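Local coordinates for protein shikimate dehydrogenase (NADP(+)) (Peptoclostridium difficile, PDB 5DZS) that probably catalyses the reversible NADPH-linked reduction of 3-dehydroshikimate to shikimate, a step of chorismate and aromatic amino acid biosynthesis, at residues Ile138-Lys152 / Asn159-Ile173. Residues are numbered along the deposited sequence; the frame is centred on the assembly and turned at random. Where two conformers were deposited one is given.
Sequences IDSGIEKLYVSTRKK and NSKAILIDYEELKHI. With SO4 (sulfate ion), chain E.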
loop_
_atom_site.group_PDB
_atom_site.type_symbol
_atom_site.label_atom_id
_atom_site.label_comp_id
_atom_site.label_asym_id
_atom_site.label_seq_id
_atom_site.Cartn_x
_atom_site.Cartn_y
_atom_site.Cartn_z
ATOM N N ILE B 138 -0.091 19.218 -13.171
ATOM C CA ILE B 138 -0.973 18.925 -14.314
ATOM C C ILE B 138 -2.281 18.276 -13.869
ATOM O O ILE B 138 -3.353 18.618 -14.370
ATOM C CB ILE B 138 -0.303 17.985 -15.341
ATOM C CG1 ILE B 138 0.962 18.622 -15.941
ATOM C CG2 ILE B 138 -1.282 17.618 -16.451
ATOM C CD1 ILE B 138 0.713 19.795 -16.863
ATOM N N ASP B 139 -2.186 17.323 -12.950
ATOM C CA ASP B 139 -3.375 16.659 -12.430
ATOM C C ASP B 139 -4.256 17.628 -11.652
ATOM O O ASP B 139 -5.475 17.464 -11.610
ATOM C CB ASP B 139 -2.990 15.504 -11.507
ATOM C CG ASP B 139 -2.362 14.333 -12.243
ATOM O OD1 ASP B 139 -2.386 14.285 -13.500
ATOM O OD2 ASP B 139 -1.852 13.436 -11.550
ATOM N N SER B 140 -3.640 18.636 -11.036
ATOM C CA SER B 140 -4.376 19.601 -10.212
ATOM C C SER B 140 -4.957 20.789 -10.982
ATOM O O SER B 140 -5.447 21.736 -10.370
ATOM C CB SER B 140 -3.490 20.107 -9.075
ATOM O OG SER B 140 -3.078 19.042 -8.241
ATOM N N GLY B 141 -4.894 20.750 -12.308
ATOM C CA GLY B 141 -5.504 21.808 -13.130
ATOM C C GLY B 141 -4.709 23.093 -13.277
ATOM O O GLY B 141 -5.286 24.180 -13.367
ATOM N N ILE B 142 -3.383 22.972 -13.291
ATOM C CA ILE B 142 -2.519 24.119 -13.502
ATOM C C ILE B 142 -2.843 24.649 -14.902
ATOM O O ILE B 142 -3.051 23.867 -15.836
ATOM C CB ILE B 142 -1.018 23.715 -13.390
ATOM C CG1 ILE B 142 -0.098 24.938 -13.329
ATOM C CG2 ILE B 142 -0.611 22.784 -14.527
ATOM C CD1 ILE B 142 -0.111 25.649 -11.996
ATOM N N GLU B 143 -2.919 25.966 -15.042
ATOM C CA GLU B 143 -3.239 26.570 -16.333
ATOM C C GLU B 143 -2.028 26.549 -17.264
ATOM O O GLU B 143 -2.126 26.129 -18.418
ATOM C CB GLU B 143 -3.728 28.012 -16.135
ATOM C CG GLU B 143 -4.080 28.744 -17.425
ATOM C CD GLU B 143 -5.237 28.105 -18.174
ATOM O OE1 GLU B 143 -6.164 27.564 -17.524
ATOM O OE2 GLU B 143 -5.228 28.159 -19.421
ATOM N N LYS B 144 -0.888 26.991 -16.741
ATOM C CA LYS B 144 0.344 27.095 -17.513
ATOM C C LYS B 144 1.484 26.531 -16.671
ATOM O O LYS B 144 1.640 26.938 -15.531
ATOM C CB LYS B 144 0.611 28.576 -17.793
ATOM C CG LYS B 144 1.730 28.894 -18.775
ATOM C CD LYS B 144 1.317 28.647 -20.215
ATOM C CE LYS B 144 2.319 29.268 -21.173
ATOM N NZ LYS B 144 1.985 29.020 -22.599
ATOM N N LEU B 145 2.268 25.608 -17.232
ATOM C CA LEU B 145 3.410 25.009 -16.514
ATOM C C LEU B 145 4.712 25.058 -17.318
ATOM O O LEU B 145 4.775 24.574 -18.457
ATOM C CB LEU B 145 3.117 23.551 -16.146
ATOM C CG LEU B 145 4.225 22.845 -15.353
ATOM C CD1 LEU B 145 4.459 23.524 -14.007
ATOM C CD2 LEU B 145 3.905 21.375 -15.155
ATOM N N TYR B 146 5.744 25.650 -16.718
ATOM C CA TYR B 146 7.070 25.708 -17.313
ATOM C C TYR B 146 8.027 24.891 -16.443
ATOM O O TYR B 146 7.856 24.815 -15.228
ATOM C CB TYR B 146 7.616 27.134 -17.345
ATOM C CG TYR B 146 6.780 28.191 -18.050
ATOM C CD1 TYR B 146 5.790 28.888 -17.365
ATOM C CD2 TYR B 146 7.039 28.550 -19.368
ATOM C CE1 TYR B 146 5.040 29.877 -17.984
ATOM C CE2 TYR B 146 6.300 29.545 -19.996
ATOM C CZ TYR B 146 5.303 30.199 -19.300
ATOM O OH TYR B 146 4.570 31.188 -19.925
ATOM N N VAL B 147 9.027 24.289 -17.072
ATOM C CA VAL B 147 10.090 23.586 -16.360
ATOM C C VAL B 147 11.379 24.207 -16.880
ATOM O O VAL B 147 11.621 24.198 -18.089
ATOM C CB VAL B 147 10.082 22.072 -16.614
ATOM C CG1 VAL B 147 11.252 21.410 -15.902
ATOM C CG2 VAL B 147 8.768 21.469 -16.147
ATOM N N SER B 148 12.176 24.778 -15.981
ATOM C CA SER B 148 13.424 25.458 -16.363
ATOM C C SER B 148 14.655 24.583 -16.177
ATOM O O SER B 148 14.823 23.949 -15.139
ATOM C CB SER B 148 13.590 26.742 -15.551
ATOM O OG SER B 148 14.656 27.525 -16.062
ATOM N N THR B 149 15.517 24.564 -17.190
ATOM C CA THR B 149 16.744 23.770 -17.169
ATOM C C THR B 149 17.902 24.647 -17.642
ATOM O O THR B 149 17.683 25.633 -18.354
ATOM C CB THR B 149 16.598 22.509 -18.056
ATOM O OG1 THR B 149 17.751 21.671 -17.913
ATOM C CG2 THR B 149 16.395 22.878 -19.528
ATOM N N ARG B 150 19.124 24.308 -17.236
ATOM C CA ARG B 150 20.302 25.086 -17.642
ATOM C C ARG B 150 20.550 24.990 -19.149
ATOM O O ARG B 150 20.960 25.967 -19.778
ATOM C CB ARG B 150 21.547 24.636 -16.875
ATOM C CG ARG B 150 21.473 24.853 -15.373
ATOM C CD ARG B 150 21.316 26.320 -14.983
ATOM N NE ARG B 150 21.181 26.465 -13.531
ATOM C CZ ARG B 150 20.946 27.613 -12.899
ATOM N NH1 ARG B 150 20.840 27.630 -11.576
ATOM N NH2 ARG B 150 20.811 28.737 -13.580
ATOM N N LYS B 151 20.299 23.815 -19.723
ATOM C CA LYS B 151 20.491 23.603 -21.159
ATOM C C LYS B 151 19.450 22.622 -21.669
ATOM O O LYS B 151 19.386 21.480 -21.217
ATOM C CB LYS B 151 21.905 23.111 -21.474
ATOM C CG LYS B 151 22.201 23.054 -22.967
ATOM C CD LYS B 151 23.670 22.796 -23.250
ATOM C CE LYS B 151 23.954 22.859 -24.743
ATOM N NZ LYS B 151 25.402 22.693 -25.043
ATOM N N LYS B 152 18.641 23.078 -22.622
ATOM C CA LYS B 152 17.559 22.263 -23.171
ATOM C C LYS B 152 18.032 21.006 -23.885
ATOM O O LYS B 152 17.407 19.952 -23.750
ATOM C CB LYS B 152 16.737 23.077 -24.163
ATOM C CG LYS B 152 16.094 24.326 -23.600
ATOM C CD LYS B 152 15.370 25.049 -24.718
ATOM C CE LYS B 152 14.759 26.351 -24.253
ATOM N NZ LYS B 152 14.114 27.064 -25.390
ATOM N N ASN B 159 4.875 15.425 -20.167
ATOM C CA ASN B 159 3.641 15.942 -20.751
ATOM C C ASN B 159 3.918 17.146 -21.651
ATOM O O ASN B 159 4.570 18.106 -21.232
ATOM C CB ASN B 159 2.653 16.309 -19.638
ATOM C CG ASN B 159 1.269 16.648 -20.166
ATOM O OD1 ASN B 159 1.119 17.143 -21.281
ATOM N ND2 ASN B 159 0.249 16.390 -19.358
ATOM N N SER B 160 3.407 17.088 -22.885
ATOM C CA SER B 160 3.602 18.158 -23.874
ATOM C C SER B 160 3.002 19.490 -23.428
ATOM O O SER B 160 3.340 20.538 -23.979
ATOM C CB SER B 160 3.023 17.757 -25.243
ATOM O OG SER B 160 1.622 17.546 -25.177
ATOM N N LYS B 161 2.107 19.445 -22.444
ATOM C CA LYS B 161 1.507 20.663 -21.903
ATOM C C LYS B 161 2.557 21.515 -21.179
ATOM O O LYS B 161 2.448 22.740 -21.144
ATOM C CB LYS B 161 0.356 20.318 -20.956
ATOM C CG LYS B 161 -0.292 21.523 -20.292
ATOM C CD LYS B 161 -1.516 21.125 -19.482
ATOM C CE LYS B 161 -2.056 22.301 -18.682
ATOM N NZ LYS B 161 -2.413 23.458 -19.548
ATOM N N ALA B 162 3.564 20.864 -20.599
ATOM C CA ALA B 162 4.636 21.582 -19.908
ATOM C C ALA B 162 5.607 22.187 -20.927
ATOM O O ALA B 162 5.937 21.552 -21.930
ATOM C CB ALA B 162 5.373 20.648 -18.962
ATOM N N ILE B 163 6.057 23.411 -20.672
ATOM C CA ILE B 163 6.975 24.100 -21.583
ATOM C C ILE B 163 8.406 24.118 -21.043
ATOM O O ILE B 163 8.670 24.633 -19.959
ATOM C CB ILE B 163 6.514 25.550 -21.839
ATOM C CG1 ILE B 163 5.046 25.557 -22.265
ATOM C CG2 ILE B 163 7.399 26.218 -22.889
ATOM C CD1 ILE B 163 4.452 26.937 -22.386
ATOM N N LEU B 164 9.326 23.557 -21.819
ATOM C CA LEU B 164 10.724 23.524 -21.432
ATOM C C LEU B 164 11.352 24.871 -21.765
ATOM O O LEU B 164 11.258 25.343 -22.908
ATOM C CB LEU B 164 11.461 22.411 -22.179
ATOM C CG LEU B 164 12.931 22.217 -21.791
ATOM C CD1 LEU B 164 13.033 21.652 -20.380
ATOM C CD2 LEU B 164 13.642 21.309 -22.785
ATOM N N ILE B 165 11.975 25.492 -20.764
ATOM C CA ILE B 165 12.652 26.774 -20.936
ATOM C C ILE B 165 14.017 26.734 -20.277
ATOM O O ILE B 165 14.325 25.797 -19.539
ATOM C CB ILE B 165 11.856 27.945 -20.309
ATOM C CG1 ILE B 165 11.708 27.751 -18.789
ATOM C CG2 ILE B 165 10.492 28.075 -20.976
ATOM C CD1 ILE B 165 11.047 28.915 -18.084
ATOM N N ASP B 166 14.841 27.740 -20.567
ATOM C CA ASP B 166 16.134 27.876 -19.899
ATOM C C ASP B 166 16.033 29.081 -18.968
ATOM O O ASP B 166 15.033 29.799 -18.985
ATOM C CB ASP B 166 17.321 27.959 -20.877
ATOM C CG ASP B 166 17.301 29.198 -21.745
ATOM O OD1 ASP B 166 16.665 30.210 -21.385
ATOM O OD2 ASP B 166 17.963 29.158 -22.799
ATOM N N TYR B 167 17.059 29.296 -18.156
ATOM C CA TYR B 167 17.034 30.363 -17.152
ATOM C C TYR B 167 17.051 31.780 -17.752
ATOM O O TYR B 167 16.720 32.755 -17.067
ATOM C CB TYR B 167 18.154 30.144 -16.120
ATOM C CG TYR B 167 17.865 29.003 -15.153
ATOM C CD1 TYR B 167 17.917 27.674 -15.566
ATOM C CD2 TYR B 167 17.540 29.258 -13.824
ATOM C CE1 TYR B 167 17.652 26.631 -14.682
ATOM C CE2 TYR B 167 17.270 28.224 -12.937
ATOM C CZ TYR B 167 17.329 26.913 -13.370
ATOM O OH TYR B 167 17.068 25.877 -12.482
ATOM N N GLU B 168 17.413 31.880 -19.030
ATOM C CA GLU B 168 17.409 33.155 -19.734
ATOM C C GLU B 168 15.975 33.542 -20.059
ATOM O O GLU B 168 15.559 34.672 -19.803
ATOM C CB GLU B 168 18.246 33.068 -21.010
ATOM C CG GLU B 168 19.707 32.769 -20.733
ATOM C CD GLU B 168 20.352 33.835 -19.863
ATOM O OE1 GLU B 168 20.052 35.039 -20.069
ATOM O OE2 GLU B 168 21.165 33.465 -18.983
ATOM N N GLU B 169 15.218 32.590 -20.607
ATOM C CA GLU B 169 13.810 32.814 -20.929
ATOM C C GLU B 169 13.004 33.063 -19.675
ATOM O O GLU B 169 12.009 33.767 -19.698
ATOM C CB GLU B 169 13.206 31.612 -21.642
ATOM C CG GLU B 169 13.851 31.249 -22.965
ATOM C CD GLU B 169 13.236 29.997 -23.545
ATOM O OE1 GLU B 169 12.184 30.096 -24.217
ATOM O OE2 GLU B 169 13.817 28.915 -23.338
ATOM N N LEU B 170 13.421 32.446 -18.575
ATOM C CA LEU B 170 12.716 32.600 -17.310
ATOM C C LEU B 170 12.675 34.044 -16.831
ATOM O O LEU B 170 11.772 34.424 -16.090
ATOM C CB LEU B 170 13.377 31.726 -16.241
ATOM C CG LEU B 170 12.778 31.789 -14.836
ATOM C CD1 LEU B 170 11.302 31.414 -14.829
ATOM C CD2 LEU B 170 13.556 30.867 -13.913
ATOM N N LYS B 171 13.649 34.846 -17.268
ATOM C CA LYS B 171 13.730 36.246 -16.875
ATOM C C LYS B 171 12.476 37.029 -17.259
ATOM O O LYS B 171 12.138 38.012 -16.598
ATOM C CB LYS B 171 14.945 36.924 -17.520
ATOM C CG LYS B 171 16.303 36.386 -17.100
ATOM C CD LYS B 171 17.420 37.189 -17.764
ATOM C CE LYS B 171 18.789 36.643 -17.390
ATOM N NZ LYS B 171 19.896 37.358 -18.078
ATOM N N HIS B 172 11.789 36.585 -18.313
ATOM C CA HIS B 172 10.588 37.273 -18.805
ATOM C C HIS B 172 9.271 36.574 -18.460
ATOM O O HIS B 172 8.228 36.926 -19.007
ATOM C CB HIS B 172 10.679 37.448 -20.327
ATOM C CG HIS B 172 12.019 37.916 -20.795
ATOM N ND1 HIS B 172 12.445 39.219 -20.651
ATOM C CD2 HIS B 172 13.030 37.252 -21.403
ATOM C CE1 HIS B 172 13.665 39.336 -21.144
ATOM N NE2 HIS B 172 14.042 38.158 -21.609
ATOM N N ILE B 173 9.305 35.581 -17.573
ATOM C CA ILE B 173 8.073 34.887 -17.184
ATOM C C ILE B 173 7.557 35.400 -15.846
ATOM O O ILE B 173 8.310 35.517 -14.870
ATOM C CB ILE B 173 8.245 33.345 -17.104
ATOM C CG1 ILE B 173 8.182 32.711 -18.495
ATOM C CG2 ILE B 173 7.089 32.711 -16.338
ATOM C CD1 ILE B 173 9.231 33.197 -19.458
HETATM S S SO4 E . 18.589 21.642 -14.370
HETATM O O1 SO4 E . 17.814 22.850 -14.006
HETATM O O2 SO4 E . 19.896 22.066 -14.920
HETATM O O3 SO4 E . 18.789 20.804 -13.164
HETATM O O4 SO4 E . 17.860 20.849 -15.384
HETATM O O HOH W 1 20.137 28.354 -18.621
#
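Tyr146 and Ile163, Val147 and Leu164, and Ser148 and Ile165 pair as neighbours on two parallel strands, 144-149 and 163-166. Four backbone hydrogen bonds join them: Leu145 O accepts from Ile163 N, Ile163 O from Val147 N, Val147 O from Ile165 N, and Ile165 O from Thr149 N. On the face carrying Tyr146 and Ser148 the packing is close. The Tyr146 ring has Ile173 CG1 over one face, a CH-pi contact 4.1 Å from the ring centroid, while its CD2 meets Ile165 CG2 at 3.8 Å. Tyr167 is sandwiched: on its inner face Ser148 OG, buried without a polar partner, sits 3.3 Å from Tyr167 CD1; on the other the exposed Arg150, in one of its two modelled conformers, lays its guanidinium flat as an outer cover, planes 15° apart, Arg150 CZ 3.6 Å from the ring centroid in a cation-pi stack. A bend at chi2 (-61°) folds this conformer over the ring, and its NH1 is hydrogen-bonded to Pro194 O. The two ends are looser and more exposed. At one, Lys161 runs past Ile138 and turns at chi4 (58°), so that its NZ donates a hydrogen bond to Glu143 O at 2.9 Å from above the carbonyl plane; at the other, Lys152 CB lies 3.8 Å from Leu164 CD2. Near Arg150, Thr149 OG1 donates to O4 of a sulfate, probably from the crystallisation liquor, at 2.7 Å; Thr126 OG1 also hydrogen-bonds it. Strand 163-166 is an outermost strand, within this chain, of a parallel six-stranded sheet ordered 3-2-1-4-5-6, the Rossmann fold of the NADP-binding domain in shikimate dehydrogenases.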